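Transcriptional regulatory protein FixJ (Sinorhizobium meliloti, PDB 1DBW) activates transcription of nitrogen-fixation regulatory genes once switched on by its partner FixL, and is represented here by its receiver domain. Local coordinates at residues S35-A43 with M60-L69; A43-D54 with I74-T82. The protein carries 2 engineered substitutions. All coordinates share one frame; numbering follows the deposited sequence. Where two conformers were deposited one is given.

Contact 1 of 2, residues S35-A43 with M60-L69; sequences SAEAFLAFA and MSGVELLRNL
The ring of Phe39 meets two leucines of the facing helix: Leu69 CD1 lies in the ring plane at its edge, 4.0 Å from Phe39 CE2, while Leu69 CD2 and Leu65 CD2 approach obliquely. Phe39 CG stands anti to the backbone N (chi1 178°), which carries the ring inward, where His33 meets it edge-to-face. Leu40 is the side chain with the most partners here. It and Leu65 run alongside one another, pointing opposite ways, so tightly that Leu40 CG is 3.3 Å from Leu65 CD1. Leu40 CD1 reaches tip to tip toward the methyl of Met60, 3.5 Å from Met60 CE, and Leu40 CD2 touches Asn68 CB, the two side chains lying roughly perpendicular. An alanine in place of Leu40 is likely to leave Met60 CE and Leu65 CD1 without their common partner and open a gap between the helices. At one end Ala36 CB rests on Met60 SD; at the other Ala43 CB touches Leu69 CD2, 3.5 Å away. The two helix segments run nearly parallel, 21° apart. Since the touching groups are almost all carbon and sulfur, the pairing of helices 36-42 and 62-71 depends on fitted shape and exclusion of water rather than on directional bonds.

Contact 2 of 2, residues A43-D54 with I74-T82; sequences APDVRNGVLVTD and INIPSIVIT
Ile81 O draws two waters that tie its strand to the neighbouring one. Water 1 donates to Ile81 O over 2.9 Å and also hydrogen-bonds Thr53 OG1. Water 2 lies 2.8 Å from Ile81 O and 2.9 Å from Asp54 OD2, though it has more acceptors nearby than protons and may not serve them all at once. Thr53 OG1 sits between its backbone N and carbonyl carbon (chi1 69°), which turns the hydroxyl over the backbone of Val80 and within reach of water 1. Beside these waters the strands pair in regular parallel fashion: Leu51 N gives a nearly straight bond to Pro77 O (2.9 Å, 175°), Ile79 N binds Leu51 O, Thr53 N binds Ile79 O, and Ile81 N closes the series on Thr53 O at 2.8 Å.

Leu51, Thr53, Ser78 and Val80 occupy the face beneath helix 62-71, while Val52 and Ile79 face helix 108-119. On that second side Val52 CG1 meets Ile81 CD1 at 3.7 Å. At the start of the strands Ile76 acts as a wedge: its CG2 lies against Gly49 O and Leu51 CB, and its CD1 reaches Val46 CB, 3.9 Å away, the two side chains nearly perpendicular. Gly49 suits this corner, because a CB there would collide with Val46 CG1.

At the far end Ile81 CG2 packs against the carboxylate carbon of Asp54, whose OD2 forms a salt bridge with Lys104. Asp54 is one of the magnesium-binding residues, with Asp10, Asp11 and Arg56; it is also the predicted phosphorylation site, unmodified here. Strand 49-54, helix 62-71 and strand 78-82 form a beta-alpha-beta crossover unit of the CheY-like receiver fold, with the acidic site at the C-terminal end of the central strand.

The two contacts interlock along the chain: helix 36-42, strand 49-54, helix 62-71 and strand 78-82 follow in that order, so each contact pairs elements separated by one member of the other. Their centres lie 9 Å apart. Contact 1 joins two helices on one face of the five-stranded parallel sheet; contact 2 joins two adjacent strands within it. They share Ala43, and Phe39 CZ meets Ile76 CD1 at 3.6 Å where the helix meets the loop leading into strand 78-82, while Leu69 packs against Leu51. Together they illustrate how a doubly wound domain couples its layers: a helix pair is laid on the sheet whose central strand carries Asp54 of the acidic site.

Contact 1 of 2, residues S35-A43 with M60-L69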
loop_
_atom_site.group_PDB
_atom_site.type_symbol
_atom_site.label_atom_id
_atom_site.label_comp_id
_atom_site.label_asym_id
_atom_site.label_seq_id
_atom_site.Cartn_x
_atom_site.Cartn_y
_atom_site.Cartn_z
ATOM N N SER A 35 11.526 -0.063 3.155
ATOM C CA SER A 35 11.063 1.039 3.993
ATOM C C SER A 35 10.250 2.072 3.229
ATOM O O SER A 35 10.270 2.108 1.997
ATOM C CB SER A 35 12.264 1.762 4.637
ATOM O OG SER A 35 13.064 2.399 3.648
ATOM N N ALA A 36 9.570 2.931 3.979
ATOM C CA ALA A 36 8.801 4.025 3.418
ATOM C C ALA A 36 9.754 4.934 2.627
ATOM O O ALA A 36 9.421 5.392 1.529
ATOM C CB ALA A 36 8.124 4.810 4.526
ATOM N N GLU A 37 10.939 5.185 3.191
ATOM C CA GLU A 37 11.944 6.029 2.550
ATOM C C GLU A 37 12.390 5.468 1.216
ATOM O O GLU A 37 12.565 6.212 0.251
ATOM C CB GLU A 37 13.176 6.216 3.461
ATOM C CG GLU A 37 12.846 6.664 4.885
ATOM C CD GLU A 37 12.558 5.496 5.834
ATOM O OE1 GLU A 37 11.376 5.289 6.199
ATOM O OE2 GLU A 37 13.525 4.791 6.225
ATOM N N ALA A 38 12.633 4.162 1.188
ATOM C CA ALA A 38 13.062 3.479 -0.017
ATOM C C ALA A 38 11.978 3.623 -1.077
ATOM O O ALA A 38 12.282 3.893 -2.243
ATOM C CB ALA A 38 13.325 2.005 0.274
ATOM N N PHE A 39 10.720 3.468 -0.667
ATOM C CA PHE A 39 9.650 3.591 -1.644
ATOM C C PHE A 39 9.533 5.002 -2.201
ATOM O O PHE A 39 9.351 5.182 -3.412
ATOM C CB PHE A 39 8.304 3.108 -1.110
ATOM C CG PHE A 39 7.190 3.285 -2.097
ATOM C CD1 PHE A 39 7.099 2.440 -3.201
ATOM C CD2 PHE A 39 6.312 4.343 -1.989
ATOM C CE1 PHE A 39 6.171 2.663 -4.179
ATOM C CE2 PHE A 39 5.375 4.576 -2.964
ATOM C CZ PHE A 39 5.304 3.736 -4.068
ATOM N N LEU A 40 9.631 6.006 -1.332
ATOM C CA LEU A 40 9.557 7.386 -1.787
ATOM C C LEU A 40 10.661 7.706 -2.804
ATOM O O LEU A 40 10.450 8.470 -3.731
ATOM C CB LEU A 40 9.663 8.328 -0.587
ATOM C CG LEU A 40 8.351 8.614 0.122
ATOM C CD1 LEU A 40 8.654 9.184 1.489
ATOM C CD2 LEU A 40 7.531 9.616 -0.695
ATOM N N ALA A 41 11.842 7.117 -2.622
ATOM C CA ALA A 41 12.952 7.353 -3.528
ATOM C C ALA A 41 12.687 6.723 -4.890
ATOM O O ALA A 41 13.075 7.268 -5.939
ATOM C CB ALA A 41 14.269 6.819 -2.916
ATOM N N PHE A 42 11.976 5.604 -4.868
ATOM C CA PHE A 42 11.629 4.873 -6.080
ATOM C C PHE A 42 10.357 5.389 -6.766
ATOM O O PHE A 42 10.225 5.290 -7.988
ATOM C CB PHE A 42 11.415 3.382 -5.712
ATOM C CG PHE A 42 11.208 2.477 -6.900
ATOM C CD1 PHE A 42 12.302 2.042 -7.638
ATOM C CD2 PHE A 42 9.921 2.113 -7.311
ATOM C CE1 PHE A 42 12.138 1.264 -8.778
ATOM C CE2 PHE A 42 9.737 1.330 -8.455
ATOM C CZ PHE A 42 10.851 0.907 -9.188
ATOM N N ALA A 43 9.481 6.033 -6.013
ATOM C CA ALA A 43 8.182 6.453 -6.521
ATOM C C ALA A 43 8.124 7.164 -7.870
ATOM O O ALA A 43 7.226 6.871 -8.646
ATOM C CB ALA A 43 7.389 7.229 -5.459
ATOM N N MET A 60 6.456 7.241 10.523
ATOM C CA MET A 60 6.036 7.379 9.141
ATOM C C MET A 60 5.016 6.328 8.859
ATOM O O MET A 60 5.348 5.180 8.549
ATOM C CB MET A 60 7.174 7.342 8.107
ATOM C CG MET A 60 7.060 8.535 7.142
ATOM S SD MET A 60 7.108 8.337 5.336
ATOM C CE MET A 60 8.607 9.167 5.006
ATOM N N SER A 61 3.769 6.703 9.118
ATOM C CA SER A 61 2.648 5.825 8.878
ATOM C C SER A 61 2.328 5.967 7.403
ATOM O O SER A 61 2.893 6.828 6.718
ATOM C CB SER A 61 1.433 6.297 9.669
ATOM O OG SER A 61 0.966 7.530 9.136
ATOM N N GLY A 62 1.396 5.145 6.930
ATOM C CA GLY A 62 0.979 5.219 5.545
ATOM C C GLY A 62 0.504 6.621 5.223
ATOM O O GLY A 62 0.799 7.154 4.156
ATOM N N VAL A 63 -0.190 7.249 6.170
ATOM C CA VAL A 63 -0.683 8.612 5.972
ATOM C C VAL A 63 0.435 9.614 5.639
ATOM O O VAL A 63 0.287 10.449 4.739
ATOM C CB VAL A 63 -1.501 9.085 7.207
ATOM C CG1 VAL A 63 -1.820 10.567 7.104
ATOM C CG2 VAL A 63 -2.783 8.288 7.304
ATOM N N GLU A 64 1.552 9.546 6.364
ATOM C CA GLU A 64 2.686 10.437 6.116
ATOM C C GLU A 64 3.302 10.107 4.754
ATOM O O GLU A 64 3.718 10.996 4.011
ATOM C CB GLU A 64 3.738 10.264 7.211
ATOM C CG GLU A 64 3.256 10.690 8.595
ATOM C CD GLU A 64 4.103 10.105 9.714
ATOM O OE1 GLU A 64 3.552 9.329 10.528
ATOM O OE2 GLU A 64 5.319 10.408 9.771
ATOM N N LEU A 65 3.333 8.822 4.416
ATOM C CA LEU A 65 3.880 8.426 3.131
ATOM C C LEU A 65 3.009 9.032 2.010
ATOM O O LEU A 65 3.549 9.576 1.040
ATOM C CB LEU A 65 3.961 6.895 3.034
ATOM C CG LEU A 65 4.424 6.343 1.674
ATOM C CD1 LEU A 65 5.779 6.911 1.312
ATOM C CD2 LEU A 65 4.473 4.814 1.738
ATOM N N LEU A 66 1.682 8.951 2.148
ATOM C CA LEU A 66 0.757 9.523 1.160
ATOM C C LEU A 66 0.950 11.016 1.028
ATOM O O LEU A 66 0.958 11.566 -0.081
ATOM C CB LEU A 66 -0.701 9.234 1.521
ATOM C CG LEU A 66 -1.089 7.755 1.592
ATOM C CD1 LEU A 66 -2.579 7.623 1.776
ATOM C CD2 LEU A 66 -0.640 7.036 0.315
ATOM N N ARG A 67 1.203 11.662 2.162
ATOM C CA ARG A 67 1.414 13.099 2.192
ATOM C C ARG A 67 2.702 13.431 1.460
ATOM O O ARG A 67 2.729 14.333 0.621
ATOM C CB ARG A 67 1.478 13.584 3.644
ATOM N N ASN A 68 3.753 12.657 1.735
ATOM C CA ASN A 68 5.057 12.841 1.099
ATOM C C ASN A 68 4.988 12.576 -0.413
ATOM O O ASN A 68 5.659 13.251 -1.208
ATOM C CB ASN A 68 6.106 11.960 1.766
ATOM C CG ASN A 68 6.454 12.420 3.193
ATOM O OD1 ASN A 68 7.248 11.783 3.874
ATOM N ND2 ASN A 68 5.867 13.522 3.633
ATOM N N LEU A 69 4.180 11.592 -0.810
ATOM C CA LEU A 69 4.000 11.301 -2.234
ATOM C C LEU A 69 3.319 12.503 -2.860
ATOM O O LEU A 69 3.702 12.950 -3.949
ATOM C CB LEU A 69 3.148 10.056 -2.426
ATOM C CG LEU A 69 3.925 8.751 -2.181
ATOM C CD1 LEU A 69 2.967 7.579 -2.065
ATOM C CD2 LEU A 69 4.908 8.483 -3.307
#

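Contact 2 of 2, residues A43-D54 with I74-T82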
loop_
_atom_site.group_PDB
_atom_site.type_symbol
_atom_site.label_atom_id
_atom_site.label_comp_id
_atom_site.label_asym_id
_atom_site.label_seq_id
_atom_site.Cartn_x
_atom_site.Cartn_y
_atom_site.Cartn_z
ATOM N N ALA A 43 9.481 6.033 -6.013
ATOM C CA ALA A 43 8.182 6.453 -6.521
ATOM C C ALA A 43 8.124 7.164 -7.870
ATOM O O ALA A 43 7.226 6.871 -8.646
ATOM C CB ALA A 43 7.389 7.229 -5.459
ATOM N N PRO A 44 9.029 8.114 -8.135
ATOM C CA PRO A 44 8.965 8.802 -9.429
ATOM C C PRO A 44 9.168 7.874 -10.609
ATOM O O PRO A 44 8.737 8.216 -11.693
ATOM C CB PRO A 44 10.083 9.833 -9.333
ATOM C CG PRO A 44 10.143 10.138 -7.855
ATOM C CD PRO A 44 10.052 8.733 -7.273
ATOM N N ASP A 45 9.775 6.708 -10.371
ATOM C CA ASP A 45 10.024 5.731 -11.438
ATOM C C ASP A 45 8.876 4.755 -11.631
ATOM O O ASP A 45 8.861 4.013 -12.618
ATOM C CB ASP A 45 11.315 4.971 -11.174
ATOM C CG ASP A 45 12.536 5.821 -11.441
ATOM O OD1 ASP A 45 12.619 6.390 -12.553
ATOM O OD2 ASP A 45 13.381 5.949 -10.537
ATOM N N VAL A 46 7.945 4.741 -10.677
ATOM C CA VAL A 46 6.782 3.852 -10.778
ATOM C C VAL A 46 5.836 4.182 -11.922
ATOM O O VAL A 46 5.352 5.313 -12.084
ATOM C CB VAL A 46 5.953 3.823 -9.464
ATOM C CG1 VAL A 46 4.610 3.079 -9.678
ATOM C CG2 VAL A 46 6.691 3.100 -8.380
ATOM N N ARG A 47 5.564 3.159 -12.717
ATOM C CA ARG A 47 4.600 3.262 -13.790
ATOM C C ARG A 47 3.646 2.106 -13.513
ATOM O O ARG A 47 4.094 1.009 -13.121
ATOM C CB ARG A 47 5.284 3.087 -15.159
ATOM C CG ARG A 47 6.260 4.232 -15.494
ATOM C CD ARG A 47 5.527 5.576 -15.520
ATOM N NE ARG A 47 6.427 6.679 -15.861
ATOM C CZ ARG A 47 7.255 7.275 -14.998
ATOM N NH1 ARG A 47 7.310 6.891 -13.728
ATOM N NH2 ARG A 47 8.041 8.256 -15.412
ATOM N N ASN A 48 2.353 2.362 -13.681
ATOM C CA ASN A 48 1.301 1.364 -13.482
ATOM C C ASN A 48 1.547 0.588 -12.197
ATOM O O ASN A 48 1.729 -0.631 -12.194
ATOM C CB ASN A 48 1.212 0.407 -14.679
ATOM C CG ASN A 48 1.390 1.115 -15.993
ATOM O OD1 ASN A 48 0.591 1.971 -16.358
ATOM N ND2 ASN A 48 2.462 0.772 -16.712
ATOM N N GLY A 49 1.517 1.309 -11.097
ATOM C CA GLY A 49 1.716 0.646 -9.830
ATOM C C GLY A 49 0.670 1.015 -8.804
ATOM O O GLY A 49 0.075 2.102 -8.863
ATOM N N VAL A 50 0.356 0.043 -7.952
ATOM C CA VAL A 50 -0.556 0.263 -6.828
ATOM C C VAL A 50 0.305 0.151 -5.578
ATOM O O VAL A 50 1.139 -0.740 -5.475
ATOM C CB VAL A 50 -1.676 -0.827 -6.768
ATOM C CG1 VAL A 50 -2.501 -0.726 -5.459
ATOM C CG2 VAL A 50 -2.581 -0.643 -7.951
ATOM N N LEU A 51 0.012 0.967 -4.576
ATOM C CA LEU A 51 0.784 0.927 -3.336
ATOM C C LEU A 51 -0.033 0.307 -2.221
ATOM O O LEU A 51 -1.238 0.576 -2.116
ATOM C CB LEU A 51 1.134 2.353 -2.915
ATOM C CG LEU A 51 1.713 2.532 -1.494
ATOM C CD1 LEU A 51 3.116 1.842 -1.334
ATOM C CD2 LEU A 51 1.839 4.059 -1.268
ATOM N N VAL A 52 0.609 -0.578 -1.463
ATOM C CA VAL A 52 -0.059 -1.187 -0.299
ATOM C C VAL A 52 0.877 -0.925 0.865
ATOM O O VAL A 52 2.026 -1.374 0.859
ATOM C CB VAL A 52 -0.284 -2.665 -0.455
ATOM C CG1 VAL A 52 -0.923 -3.227 0.828
ATOM C CG2 VAL A 52 -1.257 -2.941 -1.630
ATOM N N THR A 53 0.384 -0.200 1.882
ATOM C CA THR A 53 1.227 0.067 3.032
ATOM C C THR A 53 0.774 -0.697 4.272
ATOM O O THR A 53 -0.406 -1.015 4.406
ATOM C CB THR A 53 1.200 1.572 3.412
ATOM O OG1 THR A 53 -0.087 1.905 3.937
ATOM C CG2 THR A 53 1.469 2.460 2.187
ATOM N N ASP A 54 1.745 -1.104 5.078
ATOM C CA ASP A 54 1.469 -1.726 6.379
ATOM C C ASP A 54 2.610 -1.195 7.245
ATOM O O ASP A 54 3.640 -1.868 7.449
ATOM C CB ASP A 54 1.468 -3.261 6.350
ATOM C CG ASP A 54 1.044 -3.874 7.701
ATOM O OD1 ASP A 54 0.942 -5.115 7.779
ATOM O OD2 ASP A 54 0.795 -3.117 8.676
ATOM N N ILE A 74 3.393 13.183 -7.105
ATOM C CA ILE A 74 3.215 11.847 -7.660
ATOM C C ILE A 74 1.940 11.229 -7.078
ATOM O O ILE A 74 1.711 11.310 -5.878
ATOM C CB ILE A 74 4.401 10.919 -7.262
ATOM C CG1 ILE A 74 5.690 11.353 -7.962
ATOM C CG2 ILE A 74 4.079 9.482 -7.599
ATOM C CD1 ILE A 74 5.657 11.181 -9.444
ATOM N N ASN A 75 1.071 10.708 -7.934
ATOM C CA ASN A 75 -0.114 10.039 -7.435
ATOM C C ASN A 75 -0.036 8.549 -7.746
ATOM O O ASN A 75 0.296 8.150 -8.866
ATOM C CB ASN A 75 -1.398 10.612 -8.001
ATOM C CG ASN A 75 -2.622 10.031 -7.316
ATOM O OD1 ASN A 75 -3.473 9.440 -7.960
ATOM N ND2 ASN A 75 -2.676 10.150 -5.982
ATOM N N ILE A 76 -0.230 7.732 -6.718
ATOM C CA ILE A 76 -0.188 6.277 -6.865
ATOM C C ILE A 76 -1.375 5.768 -6.064
ATOM O O ILE A 76 -1.482 6.097 -4.871
ATOM C CB ILE A 76 1.158 5.673 -6.294
ATOM C CG1 ILE A 76 2.341 6.192 -7.127
ATOM C CG2 ILE A 76 1.120 4.122 -6.367
ATOM C CD1 ILE A 76 3.745 5.629 -6.768
ATOM N N PRO A 77 -2.325 5.043 -6.705
ATOM C CA PRO A 77 -3.503 4.506 -5.995
ATOM C C PRO A 77 -2.997 3.690 -4.824
ATOM O O PRO A 77 -2.145 2.803 -4.999
ATOM C CB PRO A 77 -4.189 3.632 -7.063
ATOM C CG PRO A 77 -3.715 4.290 -8.391
ATOM C CD PRO A 77 -2.283 4.564 -8.106
ATOM N N SER A 78 -3.444 4.027 -3.606
ATOM C CA SER A 78 -2.932 3.351 -2.403
ATOM C C SER A 78 -3.970 2.764 -1.437
ATOM O O SER A 78 -4.983 3.416 -1.150
ATOM C CB SER A 78 -2.070 4.326 -1.579
ATOM O OG SER A 78 -1.329 5.241 -2.377
ATOM N N ILE A 79 -3.647 1.577 -0.894
ATOM C CA ILE A 79 -4.437 0.845 0.081
ATOM C C ILE A 79 -3.586 0.935 1.336
ATOM O O ILE A 79 -2.404 0.570 1.341
ATOM C CB ILE A 79 -4.557 -0.624 -0.319
ATOM C CG1 ILE A 79 -5.286 -0.740 -1.662
ATOM C CG2 ILE A 79 -5.308 -1.404 0.768
ATOM C CD1 ILE A 79 -6.566 0.106 -1.705
ATOM N N VAL A 80 -4.178 1.402 2.426
ATOM C CA VAL A 80 -3.414 1.550 3.671
ATOM C C VAL A 80 -3.920 0.487 4.632
ATOM O O VAL A 80 -5.083 0.429 4.887
ATOM C CB VAL A 80 -3.632 2.971 4.288
ATOM C CG1 VAL A 80 -2.969 3.059 5.660
ATOM C CG2 VAL A 80 -3.023 4.066 3.337
ATOM N N ILE A 81 -3.050 -0.429 5.040
ATOM C CA ILE A 81 -3.456 -1.469 5.975
ATOM C C ILE A 81 -3.341 -0.799 7.335
ATOM O O ILE A 81 -2.272 -0.260 7.689
ATOM C CB ILE A 81 -2.540 -2.682 5.883
ATOM C CG1 ILE A 81 -2.766 -3.359 4.534
ATOM C CG2 ILE A 81 -2.866 -3.644 7.007
ATOM C CD1 ILE A 81 -1.744 -4.466 4.233
ATOM N N THR A 82 -4.406 -0.925 8.111
ATOM C CA THR A 82 -4.468 -0.262 9.405
ATOM C C THR A 82 -4.558 -1.227 10.593
ATOM O O THR A 82 -4.991 -2.377 10.456
ATOM C CB THR A 82 -5.658 0.755 9.419
ATOM O OG1 THR A 82 -6.880 0.056 9.167
ATOM C CG2 THR A 82 -5.490 1.813 8.288
HETATM O O HOH W 1 -0.077 1.329 6.788
HETATM O O HOH W 2 -0.565 -0.885 9.849
#